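Local structure of putative Ribokinase II (Escherichia coli O6, 3IQ0) at residues Phe108-Ala113 with Ser140-His145. The protein probably phosphorylates a sugar such as ribose with ATP, as a magnesium-dependent carbohydrate kinase of the pfkB (ribokinase) family. Sequence-based numbering, arbitrary orientation.
Sequences FNIKNA and SLFSFH
The ring of F142 reaches across to I110 and K111, and the close part of the contact lies at its CE1, CZ and CE2 end. CG2 of I110 meets CE2 of F142 at 3.7 Å, with CZ hardly farther off. The backbone carbon CA of K111 approaches CE1 of F142, likewise at 3.7 Å. Both neighbours come in obliquely to the ring. CB of F142 points toward 108-113, and CG, standing between the backbone N and the carbonyl carbon (chi1 55°), then sets CE1, CZ and CE2 against the two residues; in I110 it is the CG2 branch, set anti to the backbone N, that is presented. The I110 and F142 side chains cross at about a right angle, so the methyl touches the ring locally and the two do not run alongside each other. I110 begins a type I beta turn closed by A113 N to I110 O at 3.0 Å, and this turn leaves strand 106-109, the outermost strand, within this chain, of the small sheet. F142 belongs to the loop joining strand 131-137 of the large central sheet to helix 144-159, at whose N-cap S143 OG accepts a weak bond from H145 N (3.3 Å, 123°) and another from M146 N. The contact lies between the alpha/beta core and the smaller sheet, which corresponds to the lid of ribokinase-type kinases. Toward solvent the fit slackens: K111 CG comes only to 4.2 Å from F142 CD1, and beyond it the chain bends at chi2 and chi3 and leads away, bringing NZ to a hydrogen bond with L88 O of the second subunit.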
loop_
_atom_site.group_PDB
_atom_site.type_symbol
_atom_site.label_atom_id
_atom_site.label_comp_id
_atom_site.label_asym_id
_atom_site.label_seq_id
_atom_site.Cartn_x
_atom_site.Cartn_y
_atom_site.Cartn_z
ATOM N N PHE B 108 6.540 0.743 4.563
ATOM C CA PHE B 108 5.263 0.572 5.252
ATOM C C PHE B 108 4.086 1.353 4.702
ATOM O O PHE B 108 4.230 2.479 4.222
ATOM C CB PHE B 108 5.385 0.982 6.721
ATOM C CG PHE B 108 6.264 0.098 7.537
ATOM C CD1 PHE B 108 5.909 -1.225 7.778
ATOM C CD2 PHE B 108 7.437 0.594 8.096
ATOM C CE1 PHE B 108 6.709 -2.044 8.568
ATOM C CE2 PHE B 108 8.247 -0.215 8.888
ATOM C CZ PHE B 108 7.883 -1.535 9.126
ATOM N N ASN B 109 2.915 0.735 4.807
ATOM C CA ASN B 109 1.652 1.354 4.445
ATOM C C ASN B 109 0.689 0.918 5.535
ATOM O O ASN B 109 -0.099 -0.005 5.353
ATOM C CB ASN B 109 1.112 0.889 3.103
ATOM C CG ASN B 109 -0.285 1.434 2.845
ATOM O OD1 ASN B 109 -0.556 2.610 3.098
ATOM N ND2 ASN B 109 -1.175 0.589 2.352
ATOM N N ILE B 110 0.773 1.583 6.679
ATOM C CA ILE B 110 -0.073 1.257 7.814
ATOM C C ILE B 110 -0.871 2.475 8.264
ATOM O O ILE B 110 -2.095 2.439 8.343
ATOM C CB ILE B 110 0.788 0.772 8.994
ATOM C CG1 ILE B 110 1.546 -0.498 8.599
ATOM C CG2 ILE B 110 -0.084 0.561 10.224
ATOM C CD1 ILE B 110 2.572 -0.934 9.630
ATOM N N LYS B 111 -0.151 3.548 8.569
ATOM C CA LYS B 111 -0.744 4.797 9.034
ATOM C C LYS B 111 -1.869 5.285 8.130
ATOM O O LYS B 111 -2.892 5.779 8.609
ATOM C CB LYS B 111 0.340 5.872 9.122
ATOM C CG LYS B 111 -0.130 7.209 9.677
ATOM C CD LYS B 111 0.380 8.361 8.819
ATOM C CE LYS B 111 1.889 8.282 8.610
ATOM N NZ LYS B 111 2.361 9.243 7.568
ATOM N N ASN B 112 -1.677 5.145 6.822
ATOM C CA ASN B 112 -2.671 5.591 5.856
ATOM C C ASN B 112 -3.489 4.478 5.220
ATOM O O ASN B 112 -4.095 4.681 4.172
ATOM C CB ASN B 112 -1.995 6.411 4.757
ATOM C CG ASN B 112 -1.402 7.690 5.283
ATOM O OD1 ASN B 112 -2.099 8.492 5.903
ATOM N ND2 ASN B 112 -0.109 7.893 5.046
ATOM N N ALA B 113 -3.506 3.311 5.850
ATOM C CA ALA B 113 -4.270 2.183 5.334
ATOM C C ALA B 113 -5.421 1.854 6.283
ATOM O O ALA B 113 -5.745 2.637 7.177
ATOM C CB ALA B 113 -3.360 0.965 5.171
ATOM N N SER B 140 0.799 0.393 17.967
ATOM C CA SER B 140 -0.513 0.725 17.424
ATOM C C SER B 140 -0.917 2.177 17.658
ATOM O O SER B 140 -1.782 2.703 16.966
ATOM C CB SER B 140 -1.582 -0.182 18.038
ATOM O OG SER B 140 -1.268 -1.545 17.839
ATOM N N LEU B 141 -0.294 2.823 18.634
ATOM C CA LEU B 141 -0.638 4.205 18.956
ATOM C C LEU B 141 0.078 5.221 18.075
ATOM O O LEU B 141 1.016 5.877 18.521
ATOM C CB LEU B 141 -0.327 4.476 20.429
ATOM C CG LEU B 141 -1.004 3.508 21.404
ATOM C CD1 LEU B 141 -0.603 3.834 22.836
ATOM C CD2 LEU B 141 -2.510 3.594 21.229
ATOM N N PHE B 142 -0.371 5.344 16.828
ATOM C CA PHE B 142 0.234 6.281 15.890
ATOM C C PHE B 142 -0.731 7.364 15.412
ATOM O O PHE B 142 -0.452 8.066 14.439
ATOM C CB PHE B 142 0.827 5.525 14.687
ATOM C CG PHE B 142 -0.158 4.634 13.963
ATOM C CD1 PHE B 142 -1.176 5.177 13.187
ATOM C CD2 PHE B 142 -0.044 3.247 14.037
ATOM C CE1 PHE B 142 -2.066 4.353 12.491
ATOM C CE2 PHE B 142 -0.927 2.416 13.348
ATOM C CZ PHE B 142 -1.939 2.967 12.574
ATOM N N SER B 143 -1.862 7.499 16.101
ATOM C CA SER B 143 -2.867 8.509 15.763
ATOM C C SER B 143 -3.838 8.658 16.930
ATOM O O SER B 143 -3.990 7.737 17.736
ATOM C CB SER B 143 -3.641 8.114 14.502
ATOM O OG SER B 143 -4.750 7.294 14.814
ATOM N N PHE B 144 -4.502 9.808 17.016
ATOM C CA PHE B 144 -5.436 10.050 18.108
ATOM C C PHE B 144 -6.637 9.111 18.034
ATOM O O PHE B 144 -7.280 8.840 19.047
ATOM C CB PHE B 144 -5.884 11.521 18.113
ATOM C CG PHE B 144 -7.007 11.828 17.160
ATOM C CD1 PHE B 144 -8.331 11.666 17.555
ATOM C CD2 PHE B 144 -6.740 12.279 15.870
ATOM C CE1 PHE B 144 -9.377 11.951 16.681
ATOM C CE2 PHE B 144 -7.779 12.566 14.986
ATOM C CZ PHE B 144 -9.102 12.402 15.393
ATOM N N HIS B 145 -6.936 8.615 16.836
ATOM C CA HIS B 145 -8.045 7.685 16.643
ATOM C C HIS B 145 -7.696 6.328 17.242
ATOM O O HIS B 145 -8.560 5.627 17.766
ATOM C CB HIS B 145 -8.341 7.515 15.155
ATOM C CG HIS B 145 -9.220 8.583 14.587
ATOM N ND1 HIS B 145 -8.984 9.164 13.358
ATOM C CD2 HIS B 145 -10.354 9.150 15.061
ATOM C CE1 HIS B 145 -9.936 10.045 13.102
ATOM N NE2 HIS B 145 -10.780 10.055 14.120
#